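Local coordinates for protein phosphotriesterase, putative (Deinococcus radiodurans, PDB 4J35) that probably hydrolyses lactones at a two-metal centre in a phosphotriesterase-family TIM barrel, and is here engineered for organophosphate hydrolysis, at residues F96-G101 / I174-D179; P184-L189 / I200-M205; G102-F107 / T152-L157; T68-G73 / R125-E130; I229-Q232 / G236-T239. The protein carries 7 engineered substitutions. All blocks are in the same frame, centred on the assembly; numbering follows the deposited sequence.

Contact 1. Residues F96-G101 / I174-D179; sequences FFYEGG and ITHTQD. Engineered in segment 96-101: F97 (natural residue Tyr), G101 (natural residue Glu). Engineered in segment 174-179: D179 (natural residue Glu). With CO (cobalt (II) ion), chain B.
F97 and Y98 approach the metal-binding ring of H176 in two different ways. The phenyl group of F97, an engineered residue where the natural chain has tyrosine, turns its edge to one face of the imidazole in a T-shaped pair with the planes at 69° and F97 CE1 3.7 Å from H176 ND1. The phenol of Y98 instead lies almost parallel to the imidazole but slid well aside, with centroids 5.0 Å apart and little overlap. What lies over the Y98 face is the amide of Q178, turned nearly flat to the ring, with Q178 OE1 3.3 Å from Y98 CZ; the backbone at G101 N lies over the opposite face. This aromatic cluster belongs to the loops after strands 89-91 and 173-174, beside the binuclear metal centre of the phosphotriesterase fold. H176 ND1 binds cobalt at 2.1 Å, and K143 and H204 complete the protein ligands of that ion. With ND1 given to the metal, the opposite nitrogen carries the proton: H176 NE2 donates to Q178 OE1 at 2.8 Å and 154°, the acceptor lying in the imidazole plane, a second-shell bond that probably helps hold the rotation of this first-shell ligand. The Q178 chain bends at chi2 (69°), which folds its amide back toward the histidine two residues earlier.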
# COMPACT_ATOMS: atom_id res chain seq x y z
N PHE A 96 -9.80 4.18 5.09
CA PHE A 96 -10.32 5.22 4.19
C PHE A 96 -9.19 6.14 3.76
O PHE A 96 -8.18 6.21 4.44
CB PHE A 96 -11.33 6.08 4.92
CG PHE A 96 -12.76 5.63 4.80
CD1 PHE A 96 -13.17 4.40 5.27
CD2 PHE A 96 -13.71 6.48 4.31
CE1 PHE A 96 -14.50 4.01 5.22
CE2 PHE A 96 -15.05 6.11 4.26
CZ PHE A 96 -15.44 4.87 4.70
N PHE A 97 -9.38 6.88 2.68
CA PHE A 97 -8.30 7.69 2.10
C PHE A 97 -8.17 9.08 2.74
O PHE A 97 -9.10 9.54 3.41
CB PHE A 97 -8.57 7.80 0.59
CG PHE A 97 -7.38 8.08 -0.25
CD1 PHE A 97 -6.20 7.34 -0.11
CD2 PHE A 97 -7.46 9.01 -1.28
CE1 PHE A 97 -5.10 7.57 -0.95
CE2 PHE A 97 -6.37 9.24 -2.13
CZ PHE A 97 -5.19 8.52 -1.97
N TYR A 98 -7.03 9.75 2.53
CA TYR A 98 -6.73 11.06 3.17
C TYR A 98 -7.84 12.11 2.93
O TYR A 98 -8.52 12.08 1.92
CB TYR A 98 -5.34 11.59 2.75
CG TYR A 98 -5.19 12.14 1.33
CD1 TYR A 98 -5.24 11.29 0.22
CD2 TYR A 98 -4.96 13.50 1.11
CE1 TYR A 98 -5.09 11.80 -1.07
CE2 TYR A 98 -4.81 14.01 -0.17
CZ TYR A 98 -4.88 13.16 -1.25
OH TYR A 98 -4.73 13.68 -2.53
N GLU A 99 -8.02 13.03 3.88
CA GLU A 99 -9.22 13.87 3.85
C GLU A 99 -9.01 15.36 4.16
O GLU A 99 -9.51 15.85 5.18
CB GLU A 99 -10.24 13.30 4.80
N GLY A 100 -8.33 16.10 3.28
CA GLY A 100 -7.74 15.59 2.05
C GLY A 100 -8.75 14.91 1.16
O GLY A 100 -9.93 14.85 1.51
N GLY A 101 -8.28 14.43 0.00
CA GLY A 101 -8.95 13.41 -0.79
C GLY A 101 -10.44 13.62 -1.01
O GLY A 101 -10.96 14.72 -0.84
N ILE A 174 -0.33 -0.29 6.98
CA ILE A 174 0.44 0.38 5.95
C ILE A 174 -0.11 1.78 5.75
O ILE A 174 -1.27 2.04 6.03
CB ILE A 174 0.44 -0.40 4.60
CG1 ILE A 174 -0.96 -0.51 4.02
CG2 ILE A 174 1.05 -1.80 4.84
CD1 ILE A 174 -0.94 -1.25 2.66
N THR A 175 0.72 2.71 5.32
CA THR A 175 0.22 4.06 5.17
C THR A 175 0.50 4.71 3.81
O THR A 175 1.29 4.22 3.00
CB THR A 175 0.75 5.02 6.23
OG1 THR A 175 2.07 5.45 5.89
CG2 THR A 175 0.78 4.35 7.59
N HIS A 176 -0.24 5.80 3.61
CA HIS A 176 -0.02 6.74 2.53
C HIS A 176 0.49 8.05 3.13
O HIS A 176 -0.08 8.55 4.10
CB HIS A 176 -1.38 6.99 1.82
CG HIS A 176 -1.42 8.19 0.91
ND1 HIS A 176 -1.50 8.10 -0.46
CD2 HIS A 176 -1.50 9.52 1.19
CE1 HIS A 176 -1.57 9.31 -0.99
NE2 HIS A 176 -1.57 10.18 -0.01
N THR A 177 1.58 8.58 2.59
CA THR A 177 2.01 9.94 2.89
C THR A 177 1.85 10.77 1.63
O THR A 177 2.06 10.29 0.51
CB THR A 177 3.49 10.03 3.39
OG1 THR A 177 4.39 9.45 2.42
CG2 THR A 177 3.67 9.29 4.71
N GLN A 178 1.46 12.03 1.80
CA GLN A 178 1.17 12.91 0.68
C GLN A 178 2.39 13.80 0.39
O GLN A 178 2.90 14.48 1.28
CB GLN A 178 -0.07 13.73 1.01
CG GLN A 178 -0.56 14.66 -0.07
CD GLN A 178 -1.14 13.92 -1.27
OE1 GLN A 178 -1.62 12.79 -1.14
NE2 GLN A 178 -1.09 14.55 -2.43
N ASP A 179 2.85 13.80 -0.85
CA ASP A 179 3.99 14.62 -1.29
C ASP A 179 5.20 14.59 -0.34
O ASP A 179 5.79 15.62 -0.05
CB ASP A 179 3.52 16.07 -1.56
CG ASP A 179 4.65 16.97 -2.05
OD1 ASP A 179 5.06 16.87 -3.24
OD2 ASP A 179 5.13 17.80 -1.24
CO CO B . -1.13 6.28 -1.54

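Contact 2. Residues P184-L189 / I200-M205; sequences PQQAEL and IMIGHM. With CO (cobalt (II) ion), chain B.
I202 meets the helix through Q186 and A187, and the close fit is confined to these three residues. The side chains of Q186 and I202 run antiparallel, each passing the other's flank, with Q186 OE1 3.5 Å from I202 CG2 and Q186 CB 3.9 Å from I202 CD1. I202 has its CG1 branch beside the backbone N (chi1 -59°), and the same branch lies along A187, where A187 CB and I202 CG1 are 4.3 Å apart. The buried amide of Q186 is not left to apolar company: its OE1 is hydrogen-bonded to T175 OG1, and its NE2 to S146 OG and H176 O. Away from this centre the fit slackens. The side chains of P184, I200 and M205 come no nearer than 5.6 Å to the facing segment, and E188 lies on the solvent side of the helix. Beyond the strand, H204 leaves the interface altogether and binds cobalt through NE2 at 2.0 Å, its ND1 held by D227. Helix 183-192 is the crossover of a beta-alpha-beta unit of the barrel, linking strand 173-174 to strand 200-202; helix 153-169 touches Q186 and L189, while helix 211-218 packs on P184 and M205.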
# COMPACT_ATOMS: atom_id res chain seq x y z
N PRO A 184 7.67 11.04 9.61
CA PRO A 184 8.09 10.95 11.02
C PRO A 184 6.90 11.13 12.00
O PRO A 184 6.82 10.49 13.08
CB PRO A 184 9.09 12.10 11.15
CG PRO A 184 9.62 12.29 9.76
CD PRO A 184 8.39 12.11 8.88
N GLN A 185 5.99 12.00 11.63
CA GLN A 185 4.79 12.24 12.45
C GLN A 185 3.86 11.04 12.49
O GLN A 185 3.28 10.75 13.52
CB GLN A 185 4.02 13.43 11.94
CG GLN A 185 4.70 14.74 12.18
CD GLN A 185 5.60 15.11 11.05
OE1 GLN A 185 6.13 14.24 10.36
NE2 GLN A 185 5.77 16.40 10.82
N GLN A 186 3.70 10.33 11.38
CA GLN A 186 2.87 9.14 11.42
C GLN A 186 3.48 8.08 12.36
O GLN A 186 2.76 7.40 13.11
CB GLN A 186 2.78 8.55 9.99
CG GLN A 186 1.85 9.31 9.05
CD GLN A 186 1.65 8.55 7.73
OE1 GLN A 186 2.32 7.54 7.51
NE2 GLN A 186 0.76 9.03 6.88
N ALA A 187 4.79 7.90 12.25
CA ALA A 187 5.49 6.84 12.93
C ALA A 187 5.46 7.18 14.40
O ALA A 187 5.20 6.33 15.24
CB ALA A 187 6.95 6.72 12.43
N GLU A 188 5.65 8.45 14.68
CA GLU A 188 5.62 8.91 16.08
C GLU A 188 4.23 8.80 16.71
O GLU A 188 4.09 8.41 17.88
CB GLU A 188 6.04 10.35 16.14
CG GLU A 188 5.95 10.90 17.56
CD GLU A 188 6.37 12.33 17.60
OE1 GLU A 188 5.82 13.12 16.79
OE2 GLU A 188 7.26 12.66 18.41
N LEU A 189 3.19 9.16 15.95
CA LEU A 189 1.82 9.05 16.43
C LEU A 189 1.42 7.59 16.68
O LEU A 189 0.95 7.24 17.75
CB LEU A 189 0.85 9.74 15.46
CG LEU A 189 -0.64 9.59 15.76
CD1 LEU A 189 -0.95 10.08 17.20
CD2 LEU A 189 -1.49 10.36 14.75
N ILE A 200 4.41 -1.92 11.23
CA ILE A 200 3.97 -0.66 10.64
C ILE A 200 4.88 -0.38 9.43
O ILE A 200 6.11 -0.47 9.52
CB ILE A 200 4.13 0.49 11.65
CG1 ILE A 200 3.05 0.35 12.74
CG2 ILE A 200 4.05 1.82 10.94
CD1 ILE A 200 3.24 1.30 13.90
N MET A 201 4.26 -0.07 8.29
CA MET A 201 5.02 0.30 7.11
C MET A 201 4.59 1.70 6.72
O MET A 201 3.43 1.93 6.31
CB MET A 201 4.74 -0.67 5.93
CG MET A 201 5.71 -0.48 4.83
SD MET A 201 5.41 -1.66 3.45
CE MET A 201 4.02 -0.84 2.70
N ILE A 202 5.50 2.66 6.83
CA ILE A 202 5.12 4.02 6.49
C ILE A 202 5.34 4.14 5.01
O ILE A 202 6.45 3.90 4.53
CB ILE A 202 5.99 5.06 7.15
CG1 ILE A 202 5.92 4.91 8.69
CG2 ILE A 202 5.59 6.47 6.70
CD1 ILE A 202 4.47 5.07 9.28
N GLY A 203 4.29 4.50 4.30
CA GLY A 203 4.35 4.46 2.85
C GLY A 203 4.74 5.73 2.13
O GLY A 203 4.81 6.81 2.69
N HIS A 204 4.98 5.55 0.82
CA HIS A 204 5.34 6.62 -0.09
C HIS A 204 6.54 7.45 0.38
O HIS A 204 6.63 8.65 0.10
CB HIS A 204 4.12 7.52 -0.41
CG HIS A 204 2.89 6.78 -0.85
ND1 HIS A 204 2.93 5.54 -1.47
CD2 HIS A 204 1.58 7.10 -0.77
CE1 HIS A 204 1.69 5.16 -1.76
NE2 HIS A 204 0.85 6.08 -1.33
N MET A 205 7.47 6.79 1.07
CA MET A 205 8.64 7.47 1.60
C MET A 205 9.65 7.79 0.54
O MET A 205 10.57 8.56 0.78
CB MET A 205 9.25 6.66 2.75
CG MET A 205 8.37 6.66 3.96
SD MET A 205 8.46 8.26 4.87
CE MET A 205 10.21 8.29 5.23
CO CO B . -1.13 6.28 -1.54

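Contact 3. Residues G102-F107 / T152-L157; sequences GATTYF and TPYEQL
Y154 reaches from the start of its helix to T104 and F107, and its ring carries nearly all of the contact. The apolar part is made at the far half of the phenol. F107 CB lies at the ring edge, in its plane, 3.8 Å from Y154 CE1, while T104 CB, standing out of the ring plane, is 3.9 Å from Y154 CE2. With CG anti to the backbone N (chi1 -179°) the ring extends toward the 102-107 segment and brings its hydroxyl beside F107. The polar part runs through one water. It donates to A103 O at 3.2 Å, accepts from F107 N at 2.9 Å, and lies 3.1 Å from Y154 OH. A phenylalanine here would keep the ring but is likely to leave that water without its third partner and the turn without its polar link to the facing helix. A third kind of interaction fixes the helix start itself. T152 and E155 form a capping box, in which E155 N donates to T152 OG1 at 3.2 Å and T152 N donates to E155 OE1 at 2.9 Å. The other carboxylate oxygen of E155 is bonded to E99 N and S147 OG. Helices 105-113 and 153-169 are thus joined near their N-terminal ends by one amphipathic residue, whose ring meets carbon while its hydroxyl, through the water, reaches a backbone N-H of the first turn of helix 105-113.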
# COMPACT_ATOMS: atom_id res chain seq x y z
N GLY A 102 -11.12 12.55 -1.42
CA GLY A 102 -12.56 12.62 -1.60
C GLY A 102 -13.30 11.72 -0.63
O GLY A 102 -12.75 11.26 0.37
N ALA A 103 -14.55 11.44 -0.98
CA ALA A 103 -15.49 10.69 -0.14
C ALA A 103 -15.25 10.79 1.39
O ALA A 103 -15.19 9.75 2.06
CB ALA A 103 -15.48 9.21 -0.58
N THR A 104 -15.16 12.01 1.93
CA THR A 104 -14.83 12.18 3.37
C THR A 104 -15.99 12.76 4.16
O THR A 104 -15.92 12.92 5.37
CB THR A 104 -13.62 13.14 3.60
OG1 THR A 104 -14.02 14.49 3.32
CG2 THR A 104 -12.42 12.75 2.72
N THR A 105 -17.07 13.10 3.47
CA THR A 105 -18.07 13.88 4.13
C THR A 105 -18.76 12.95 5.12
O THR A 105 -19.03 13.35 6.22
CB THR A 105 -19.07 14.59 3.16
OG1 THR A 105 -18.36 15.13 2.04
CG2 THR A 105 -19.81 15.71 3.91
N TYR A 106 -18.94 11.68 4.76
CA TYR A 106 -19.63 10.73 5.64
C TYR A 106 -19.06 10.67 7.08
O TYR A 106 -19.77 10.95 8.05
CB TYR A 106 -19.57 9.34 5.00
CG TYR A 106 -20.26 8.22 5.78
CD1 TYR A 106 -21.66 8.14 5.83
CD2 TYR A 106 -19.52 7.23 6.42
CE1 TYR A 106 -22.29 7.11 6.51
CE2 TYR A 106 -20.15 6.19 7.11
CZ TYR A 106 -21.53 6.13 7.15
OH TYR A 106 -22.14 5.10 7.80
N PHE A 107 -17.80 10.29 7.25
CA PHE A 107 -17.29 10.16 8.64
C PHE A 107 -16.98 11.51 9.28
O PHE A 107 -17.03 11.63 10.49
CB PHE A 107 -16.07 9.24 8.72
CG PHE A 107 -16.41 7.80 8.92
CD1 PHE A 107 -17.02 7.37 10.09
CD2 PHE A 107 -16.11 6.86 7.94
CE1 PHE A 107 -17.33 6.04 10.28
CE2 PHE A 107 -16.41 5.53 8.12
CZ PHE A 107 -17.03 5.11 9.30
N THR A 152 -4.39 15.58 9.91
CA THR A 152 -5.52 16.41 10.37
C THR A 152 -6.31 15.73 11.49
O THR A 152 -6.26 14.52 11.64
CB THR A 152 -6.47 16.75 9.22
OG1 THR A 152 -7.23 15.59 8.86
CG2 THR A 152 -5.72 17.27 8.02
N PRO A 153 -7.07 16.51 12.28
CA PRO A 153 -7.84 15.90 13.37
C PRO A 153 -8.79 14.79 12.88
O PRO A 153 -8.96 13.76 13.55
CB PRO A 153 -8.62 17.08 13.96
CG PRO A 153 -8.54 18.17 12.92
CD PRO A 153 -7.25 17.97 12.23
N TYR A 154 -9.42 15.00 11.75
CA TYR A 154 -10.20 13.97 11.09
C TYR A 154 -9.40 12.69 10.74
O TYR A 154 -9.81 11.58 11.04
CB TYR A 154 -10.76 14.53 9.81
CG TYR A 154 -11.59 13.53 9.08
CD1 TYR A 154 -12.68 12.94 9.70
CD2 TYR A 154 -11.30 13.18 7.79
CE1 TYR A 154 -13.45 12.02 9.04
CE2 TYR A 154 -12.07 12.25 7.12
CZ TYR A 154 -13.16 11.70 7.75
OH TYR A 154 -13.92 10.78 7.10
N GLU A 155 -8.28 12.85 10.07
CA GLU A 155 -7.37 11.73 9.82
C GLU A 155 -6.95 11.05 11.13
O GLU A 155 -6.80 9.83 11.19
CB GLU A 155 -6.17 12.23 9.03
CG GLU A 155 -6.47 12.43 7.55
CD GLU A 155 -5.58 13.48 6.89
OE1 GLU A 155 -4.61 13.93 7.54
OE2 GLU A 155 -5.84 13.84 5.72
N GLN A 156 -6.82 11.80 12.21
CA GLN A 156 -6.34 11.18 13.44
C GLN A 156 -7.35 10.22 14.04
O GLN A 156 -6.99 9.29 14.76
CB GLN A 156 -5.89 12.23 14.44
CG GLN A 156 -4.62 12.92 13.98
CD GLN A 156 -4.00 13.74 15.09
OE1 GLN A 156 -3.89 13.27 16.22
NE2 GLN A 156 -3.61 14.97 14.77
N LEU A 157 -8.61 10.41 13.70
CA LEU A 157 -9.64 9.49 14.15
C LEU A 157 -9.23 8.09 13.73
O LEU A 157 -9.35 7.15 14.50
CB LEU A 157 -10.99 9.84 13.52
CG LEU A 157 -11.53 11.23 13.90
CD1 LEU A 157 -12.66 11.62 12.97
CD2 LEU A 157 -12.00 11.26 15.33
O HOH W 1 -15.90 9.50 5.16

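Contact 4. Residues T68-G73 / R125-E130; sequences TPNNCG and RTEVTE. Engineered in segment 68-73: N71 (natural residue Asp).
The first torsions of N70 and E127 set CG beside the backbone N, opposite the carbonyl carbon (chi1 -63° and -66°), and turn the two side chains head-on toward one another. Beyond CG the glutamate runs on extended, so that its carboxylate spans most of the gap between a loop and a helix whose backbones stay far apart, the nearest CA atoms, of N70 and E127, being 10.6 Å from each other. The meeting is a single hydrogen bond: N70 ND2 donates to E127 OE1 at 3.3 Å, bent to 143°. It reaches the syn side of the carboxylate from somewhat out of its plane, and the amide and carboxylate planes are strongly twisted against each other. Neither group depends on this bond alone. N70 OD1 is bonded to G95 N, and E127 OE1 also meets T94 OG1 and R74 NH1, the last a salt bridge that probably balances the carboxylate's charge. Without the amide, as with an alanine here, G95 N and E127 OE1 would each probably lose a partner, weakening the tie between loop and helix. The loop is shaped by a type I beta turn from P69 to C72, a turn that includes the engineered N71 and in which C72 N bonds to P69 O at 3.1 Å. On the helix, R125 O accepts from T129 N as well as from T129 OG1. The turn lies in the loop after strand 61-66, at the metal-centre end of the TIM barrel: T68, just before it, bonds through OG1 to ND1 of the metal ligand H23.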
# COMPACT_ATOMS: atom_id res chain seq x y z
N THR A 68 -5.81 -0.74 -1.52
CA THR A 68 -6.95 0.09 -1.91
C THR A 68 -7.92 0.37 -0.76
O THR A 68 -8.49 -0.55 -0.18
CB THR A 68 -7.75 -0.58 -3.00
OG1 THR A 68 -6.85 -0.96 -4.06
CG2 THR A 68 -8.83 0.34 -3.53
N PRO A 69 -8.11 1.65 -0.45
CA PRO A 69 -9.02 1.99 0.65
C PRO A 69 -10.49 1.67 0.34
O PRO A 69 -10.86 1.48 -0.84
CB PRO A 69 -8.84 3.50 0.80
CG PRO A 69 -7.55 3.81 0.13
CD PRO A 69 -7.42 2.83 -0.98
N ASN A 70 -11.30 1.61 1.40
CA ASN A 70 -12.71 1.28 1.30
C ASN A 70 -13.45 2.18 0.33
O ASN A 70 -14.40 1.72 -0.30
CB ASN A 70 -13.44 1.35 2.66
CG ASN A 70 -12.90 0.34 3.68
OD1 ASN A 70 -11.83 -0.26 3.50
ND2 ASN A 70 -13.63 0.17 4.78
N ASN A 71 -13.03 3.44 0.20
CA ASN A 71 -13.77 4.40 -0.63
C ASN A 71 -13.12 4.64 -2.00
O ASN A 71 -13.46 5.59 -2.69
CB ASN A 71 -13.97 5.73 0.13
CG ASN A 71 -12.63 6.35 0.63
OD1 ASN A 71 -11.64 5.66 0.83
ND2 ASN A 71 -12.65 7.65 0.87
N CYS A 72 -12.17 3.78 -2.38
CA CYS A 72 -11.50 3.93 -3.66
C CYS A 72 -11.68 2.69 -4.50
O CYS A 72 -10.78 2.30 -5.25
CB CYS A 72 -10.01 4.19 -3.49
SG CYS A 72 -9.65 5.73 -2.56
N GLY A 73 -12.83 2.05 -4.38
CA GLY A 73 -13.13 0.97 -5.31
C GLY A 73 -12.74 -0.42 -4.87
O GLY A 73 -12.81 -1.35 -5.67
N ARG A 125 -12.14 -3.42 12.99
CA ARG A 125 -11.99 -4.65 13.76
C ARG A 125 -12.78 -5.75 13.08
O ARG A 125 -12.29 -6.87 12.94
CB ARG A 125 -12.50 -4.48 15.19
CG ARG A 125 -12.28 -5.75 16.04
CD ARG A 125 -12.97 -5.70 17.38
NE ARG A 125 -14.40 -5.38 17.27
CZ ARG A 125 -15.34 -6.23 16.87
NH1 ARG A 125 -15.02 -7.47 16.50
NH2 ARG A 125 -16.61 -5.84 16.81
N THR A 126 -13.99 -5.42 12.64
CA THR A 126 -14.89 -6.40 12.02
C THR A 126 -14.30 -6.90 10.70
O THR A 126 -14.36 -8.10 10.37
CB THR A 126 -16.28 -5.80 11.75
OG1 THR A 126 -16.90 -5.44 12.99
CG2 THR A 126 -17.18 -6.80 11.00
N GLU A 127 -13.74 -5.99 9.93
CA GLU A 127 -13.23 -6.39 8.62
C GLU A 127 -11.93 -7.22 8.74
O GLU A 127 -11.66 -8.07 7.90
CB GLU A 127 -13.10 -5.17 7.68
CG GLU A 127 -14.45 -4.55 7.33
CD GLU A 127 -14.37 -3.46 6.26
OE1 GLU A 127 -13.32 -2.80 6.14
OE2 GLU A 127 -15.38 -3.29 5.53
N VAL A 128 -11.16 -6.98 9.79
CA VAL A 128 -9.93 -7.74 10.05
C VAL A 128 -10.24 -9.12 10.67
O VAL A 128 -9.56 -10.12 10.36
CB VAL A 128 -9.01 -6.97 11.06
CG1 VAL A 128 -7.99 -7.89 11.73
CG2 VAL A 128 -8.31 -5.80 10.36
N THR A 129 -11.21 -9.17 11.58
CA THR A 129 -11.45 -10.39 12.35
C THR A 129 -12.56 -11.27 11.76
O THR A 129 -12.47 -12.49 11.87
CB THR A 129 -11.74 -10.10 13.85
OG1 THR A 129 -13.03 -9.50 13.99
CG2 THR A 129 -10.69 -9.20 14.46
N GLU A 130 -13.55 -10.66 11.10
CA GLU A 130 -14.74 -11.40 10.64
C GLU A 130 -14.93 -11.41 9.14
O GLU A 130 -15.16 -12.46 8.54
CB GLU A 130 -16.02 -10.81 11.21
CG GLU A 130 -16.15 -10.88 12.70
CD GLU A 130 -17.46 -10.25 13.16
OE1 GLU A 130 -18.48 -10.40 12.44
OE2 GLU A 130 -17.46 -9.60 14.24

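Contact 5. Residues I229-Q232 / G236-T239; sequences IGLQ and GTPT
Q232 lies against P238 and T239, and its side chain can be followed outward from a backbone already in touch with them. At the root, Q232 CA makes a CA-H...O contact with P238 O at 3.4 Å, the angle at the hydrogen being 157°. CB is more loosely placed, 4.1 Å from both P238 O and T239 CA. With CG beside the backbone N (chi1 -56°) the chain then extends through CG and CD, crossing T239 at about a right angle. At the tip, Q232 OE1 lies 3.6 Å from T239 CA and 3.7 Å from T239 CB. Its stronger partner is the backbone N of D240, at the beginning of helix 240-251. T239 holds the N-cap position of that helix, so the glutamine oxygen adds a second side-chain acceptor at the same helix end. One residue earlier, the carbonyl of L231 faces T237, with L231 O 3.1 Å from T237 OG1. Whether that hydroxyl donates here is not settled, since a second acceptor competes for its proton, but the same oxygen is hydrogen-bonded to M234 N inside the intervening turn, and L231 O also takes a bond from R243 NH2. Between the two segments no backbone-to-backbone N-H...O bond forms; side-chain oxygens and R243 meet several backbone polar groups of this irregular loop, which doubles back between strand 223-226 and a helix whose first N-H groups are met by side-chain oxygens of Q232 and T239.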
# COMPACT_ATOMS: atom_id res chain seq x y z
N ILE A 229 7.75 3.26 -7.03
CA ILE A 229 8.89 3.13 -7.93
C ILE A 229 8.33 2.97 -9.34
O ILE A 229 7.46 2.14 -9.57
CB ILE A 229 9.79 1.93 -7.57
CG1 ILE A 229 10.39 2.12 -6.15
CG2 ILE A 229 10.93 1.79 -8.57
CD1 ILE A 229 11.19 0.94 -5.65
N GLY A 230 8.81 3.80 -10.24
CA GLY A 230 8.33 3.82 -11.63
C GLY A 230 7.51 5.07 -11.95
O GLY A 230 7.37 5.42 -13.12
N LEU A 231 6.98 5.74 -10.92
CA LEU A 231 6.19 6.96 -11.13
C LEU A 231 7.12 8.17 -11.00
O LEU A 231 7.45 8.59 -9.90
CB LEU A 231 5.04 7.03 -10.12
CG LEU A 231 4.02 8.17 -10.24
CD1 LEU A 231 3.39 8.14 -11.63
CD2 LEU A 231 2.96 8.03 -9.14
N GLN A 232 7.53 8.74 -12.13
CA GLN A 232 8.70 9.62 -12.15
C GLN A 232 8.40 11.08 -12.50
O GLN A 232 8.03 11.39 -13.61
CB GLN A 232 9.75 9.10 -13.14
CG GLN A 232 10.20 7.66 -12.90
CD GLN A 232 11.45 7.29 -13.69
OE1 GLN A 232 12.56 7.63 -13.30
NE2 GLN A 232 11.27 6.55 -14.79
N GLY A 236 5.58 16.20 -8.52
CA GLY A 236 6.57 16.27 -7.47
C GLY A 236 7.27 14.97 -7.15
O GLY A 236 8.20 14.97 -6.35
N THR A 237 6.85 13.86 -7.75
CA THR A 237 7.55 12.61 -7.47
C THR A 237 8.96 12.69 -8.03
O THR A 237 9.19 13.30 -9.07
CB THR A 237 6.88 11.34 -8.02
OG1 THR A 237 6.58 11.50 -9.41
CG2 THR A 237 5.60 11.03 -7.26
N PRO A 238 9.91 12.10 -7.31
CA PRO A 238 11.28 12.04 -7.82
C PRO A 238 11.39 11.07 -8.98
O PRO A 238 10.45 10.33 -9.27
CB PRO A 238 12.08 11.50 -6.63
CG PRO A 238 11.07 10.81 -5.78
CD PRO A 238 9.81 11.58 -5.94
N THR A 239 12.56 11.06 -9.60
CA THR A 239 12.87 10.04 -10.58
C THR A 239 13.34 8.80 -9.83
O THR A 239 13.70 8.87 -8.65
CB THR A 239 13.99 10.51 -11.53
OG1 THR A 239 15.23 10.59 -10.82
CG2 THR A 239 13.65 11.88 -12.10

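Overall arrangement
Contact 4 opens first, at 68-73, after strand 61-66. Contacts 1 and 3 open next, on the adjoining segments 96-101 and 102-107, before contact 4 closes on helix 116-129, so it crosses both. Contact 3 then closes at helix 153-169, lying wholly within the longer span that contact 1 completes after strand 173-174. The engineered N71 touches F97 and A103, tying the three together. Contact 2 follows in series as a short beta-alpha-beta closure and meets contact 1 at one cobalt ion, through H176 and H204. Contact 5 closes last, a local loop before helix 240-251, its centre about 28 Å from that of contact 4, across the barrel.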